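Local structure of aspartate--tRNA(Asp/Asn) ligase (Thermus thermophilus, 1N9W) at residues 142-147 with 219-224. The protein activates L-aspartate with ATP and transfers it to both tRNA(Asp) and tRNA(Asn), acting as a non-discriminating class II aminoacyl-tRNA synthetase. Numbering follows the deposited sequence.
Sequences QDFTEI and VEMGFI
Phe144 reaches 219-224 with the far end of its ring, which lodges between the side chains of Val219 and Met221. Phe144 CE2 meets Val219 CG1 at 3.6 Å, the two side chains crossing at about a right angle. On the other flank, Phe144 CZ lies 4.1 Å from Met221 CB. The terminal methyl, Met221 CE, is also 4.1 Å from Phe144 CZ, and the bend at chi3 (-55°) keeps it beside the ring. The backbone O of Glu220, the residue between them in sequence, lies 4.0 Å from Phe144 CE2, while the carboxylate of Glu220 pairs in a salt bridge with Arg352, a predicted aspartate-binding residue.

The ring passes over Arg192 and Tyr194 of an intervening strand: in the mixed sheet of the class II catalytic domain, 192-198, parallel to 145-146 and antiparallel to 215-222, lies between them, and the Phe144 and Met221 CA atoms are 8.3 Å apart. Leu233 of helix 227-248 packs on Phe144, Val219 and Met221 alike, and Leu139 of helix 119-141 adds to the layer. That helix ends in a Schellman motif, with Asp143 at positive phi, directly before Phe144.

Chemically, the contact is apolar and van der Waals in character, joining the helix 119-141 exit to one sheet face; across these two segments no directional bond fixes the ring, so shape and its leucine neighbours place it.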
ATOM      1  N   GLN B 142      -4.332  11.289  10.421  1.00 29.01           N
ATOM      2  CA  GLN B 142      -4.808  12.642  10.113  1.00 29.52           C
ATOM      3  C   GLN B 142      -6.079  12.541   9.257  1.00 29.38           C
ATOM      4  O   GLN B 142      -6.441  13.477   8.539  1.00 27.35           O
ATOM      5  CB  GLN B 142      -3.765  13.450   9.328  1.00 31.09           C
ATOM      6  CG  GLN B 142      -2.421  13.661  10.013  1.00 33.06           C
ATOM      7  CD  GLN B 142      -2.561  14.218  11.417  1.00 36.48           C
ATOM      8  OE1 GLN B 142      -3.289  15.182  11.646  1.00 35.93           O
ATOM      9  NE2 GLN B 142      -1.850  13.615  12.362  1.00 37.55           N
ATOM     10  N   ASP B 143      -6.733  11.385   9.314  1.00 28.93           N
ATOM     11  CA  ASP B 143      -7.964  11.151   8.576  1.00 28.15           C
ATOM     12  C   ASP B 143      -7.872  11.089   7.054  1.00 27.43           C
ATOM     13  O   ASP B 143      -8.868  11.328   6.364  1.00 24.73           O
ATOM     14  CB  ASP B 143      -9.012  12.200   8.958  1.00 32.58           C
ATOM     15  CG  ASP B 143     -10.121  11.623   9.816  1.00 36.54           C
ATOM     16  OD1 ASP B 143      -9.814  11.113  10.914  1.00 38.06           O
ATOM     17  OD2 ASP B 143     -11.294  11.681   9.384  1.00 41.19           O
ATOM     18  N   PHE B 144      -6.699  10.787   6.513  1.00 24.74           N
ATOM     19  CA  PHE B 144      -6.588  10.668   5.064  1.00 24.66           C
ATOM     20  C   PHE B 144      -7.181   9.324   4.684  1.00 25.08           C
ATOM     21  O   PHE B 144      -7.247   8.409   5.510  1.00 24.30           O
ATOM     22  CB  PHE B 144      -5.132  10.701   4.605  1.00 25.27           C
ATOM     23  CG  PHE B 144      -4.552  12.076   4.522  1.00 26.35           C
ATOM     24  CD1 PHE B 144      -4.378  12.840   5.670  1.00 25.94           C
ATOM     25  CD2 PHE B 144      -4.181  12.611   3.290  1.00 26.68           C
ATOM     26  CE1 PHE B 144      -3.843  14.118   5.596  1.00 27.19           C
ATOM     27  CE2 PHE B 144      -3.644  13.889   3.200  1.00 26.50           C
ATOM     28  CZ  PHE B 144      -3.473  14.648   4.355  1.00 27.43           C
ATOM     29  N   THR B 145      -7.627   9.207   3.441  1.00 24.45           N
ATOM     30  CA  THR B 145      -8.184   7.953   2.948  1.00 24.50           C
ATOM     31  C   THR B 145      -7.347   7.468   1.752  1.00 24.95           C
ATOM     32  O   THR B 145      -7.172   8.192   0.771  1.00 23.06           O
ATOM     33  CB  THR B 145      -9.668   8.120   2.510  1.00 24.56           C
ATOM     34  OG1 THR B 145     -10.481   8.361   3.665  1.00 25.02           O
ATOM     35  CG2 THR B 145     -10.172   6.869   1.801  1.00 22.72           C
ATOM     36  N   GLU B 146      -6.820   6.247   1.858  1.00 24.44           N
ATOM     37  CA  GLU B 146      -6.012   5.662   0.787  1.00 23.93           C
ATOM     38  C   GLU B 146      -6.913   5.379  -0.406  1.00 24.30           C
ATOM     39  O   GLU B 146      -8.012   4.842  -0.252  1.00 22.40           O
ATOM     40  CB  GLU B 146      -5.341   4.362   1.253  1.00 23.61           C
ATOM     41  CG  GLU B 146      -4.610   3.586   0.150  1.00 23.46           C
ATOM     42  CD  GLU B 146      -3.610   2.566   0.688  1.00 24.37           C
ATOM     43  OE1 GLU B 146      -3.892   1.934   1.729  1.00 22.96           O
ATOM     44  OE2 GLU B 146      -2.544   2.386   0.054  1.00 22.07           O
ATOM     45  N   ILE B 147      -6.455   5.759  -1.595  1.00 24.22           N
ATOM     46  CA  ILE B 147      -7.229   5.525  -2.798  1.00 23.94           C
ATOM     47  C   ILE B 147      -6.430   4.716  -3.799  1.00 25.25           C
ATOM     48  O   ILE B 147      -5.211   4.571  -3.676  1.00 25.06           O
ATOM     49  CB  ILE B 147      -7.631   6.834  -3.482  1.00 24.65           C
ATOM     50  CG1 ILE B 147      -6.370   7.595  -3.907  1.00 23.92           C
ATOM     51  CG2 ILE B 147      -8.518   7.652  -2.546  1.00 25.77           C
ATOM     52  CD1 ILE B 147      -6.635   8.952  -4.512  1.00 23.51           C
ATOM     53  N   VAL B 219       0.261  12.589  -2.211  1.00 28.46           N
ATOM     54  CA  VAL B 219      -0.602  13.151  -1.183  1.00 29.24           C
ATOM     55  C   VAL B 219      -1.365  14.332  -1.784  1.00 30.37           C
ATOM     56  O   VAL B 219      -0.782  15.160  -2.478  1.00 30.40           O
ATOM     57  CB  VAL B 219       0.230  13.659   0.022  1.00 27.49           C
ATOM     58  CG1 VAL B 219      -0.697  14.096   1.146  1.00 28.24           C
ATOM     59  CG2 VAL B 219       1.178  12.575   0.502  1.00 24.65           C
ATOM     60  N   GLU B 220      -2.665  14.401  -1.525  1.00 30.92           N
ATOM     61  CA  GLU B 220      -3.489  15.498  -2.024  1.00 33.13           C
ATOM     62  C   GLU B 220      -4.510  15.808  -0.922  1.00 33.56           C
ATOM     63  O   GLU B 220      -5.164  14.901  -0.396  1.00 31.90           O
ATOM     64  CB  GLU B 220      -4.190  15.095  -3.335  1.00 34.47           C
ATOM     65  CG  GLU B 220      -4.732  16.262  -4.180  1.00 36.05           C
ATOM     66  CD  GLU B 220      -3.655  17.019  -4.965  1.00 39.55           C
ATOM     67  OE1 GLU B 220      -3.971  18.099  -5.508  1.00 42.33           O
ATOM     68  OE2 GLU B 220      -2.504  16.544  -5.053  1.00 38.55           O
ATOM     69  N   MET B 221      -4.614  17.083  -0.549  1.00 33.64           N
ATOM     70  CA  MET B 221      -5.548  17.502   0.497  1.00 33.49           C
ATOM     71  C   MET B 221      -6.230  18.826   0.153  1.00 33.37           C
ATOM     72  O   MET B 221      -5.616  19.710  -0.444  1.00 33.48           O
ATOM     73  CB  MET B 221      -4.817  17.611   1.853  1.00 34.02           C
ATOM     74  CG  MET B 221      -3.819  18.752   1.988  1.00 32.99           C
ATOM     75  SD  MET B 221      -2.850  18.750   3.536  1.00 36.76           S
ATOM     76  CE  MET B 221      -4.134  18.715   4.782  1.00 26.28           C
ATOM     77  N   GLY B 222      -7.506  18.947   0.523  1.00 33.90           N
ATOM     78  CA  GLY B 222      -8.266  20.158   0.249  1.00 31.66           C
ATOM     79  C   GLY B 222      -8.475  21.025   1.480  1.00 31.43           C
ATOM     80  O   GLY B 222      -8.034  20.675   2.574  1.00 29.65           O
ATOM     81  N   PHE B 223      -9.154  22.159   1.303  1.00 32.94           N
ATOM     82  CA  PHE B 223      -9.421  23.101   2.390  1.00 32.35           C
ATOM     83  C   PHE B 223      -8.139  23.612   3.042  1.00 33.05           C
ATOM     84  O   PHE B 223      -8.039  23.707   4.264  1.00 32.52           O
ATOM     85  CB  PHE B 223     -10.320  22.460   3.447  1.00 33.01           C
ATOM     86  CG  PHE B 223     -11.709  22.196   2.963  1.00 34.66           C
ATOM     87  CD1 PHE B 223     -12.573  23.245   2.687  1.00 34.05           C
ATOM     88  CD2 PHE B 223     -12.144  20.897   2.744  1.00 35.43           C
ATOM     89  CE1 PHE B 223     -13.853  23.004   2.197  1.00 33.10           C
ATOM     90  CE2 PHE B 223     -13.421  20.650   2.252  1.00 36.20           C
ATOM     91  CZ  PHE B 223     -14.277  21.707   1.977  1.00 34.85           C
ATOM     92  N   ILE B 224      -7.158  23.941   2.214  1.00 34.19           N
ATOM     93  CA  ILE B 224      -5.897  24.456   2.713  1.00 37.08           C
ATOM     94  C   ILE B 224      -5.893  25.983   2.605  1.00 38.97           C
ATOM     95  O   ILE B 224      -6.717  26.566   1.898  1.00 38.98           O
ATOM     96  CB  ILE B 224      -4.710  23.906   1.901  1.00 36.76           C
ATOM     97  CG1 ILE B 224      -4.853  24.324   0.436  1.00 35.32           C
ATOM     98  CG2 ILE B 224      -4.660  22.381   2.023  1.00 35.17           C
ATOM     99  CD1 ILE B 224      -3.648  23.983  -0.413  1.00 36.24           C
TER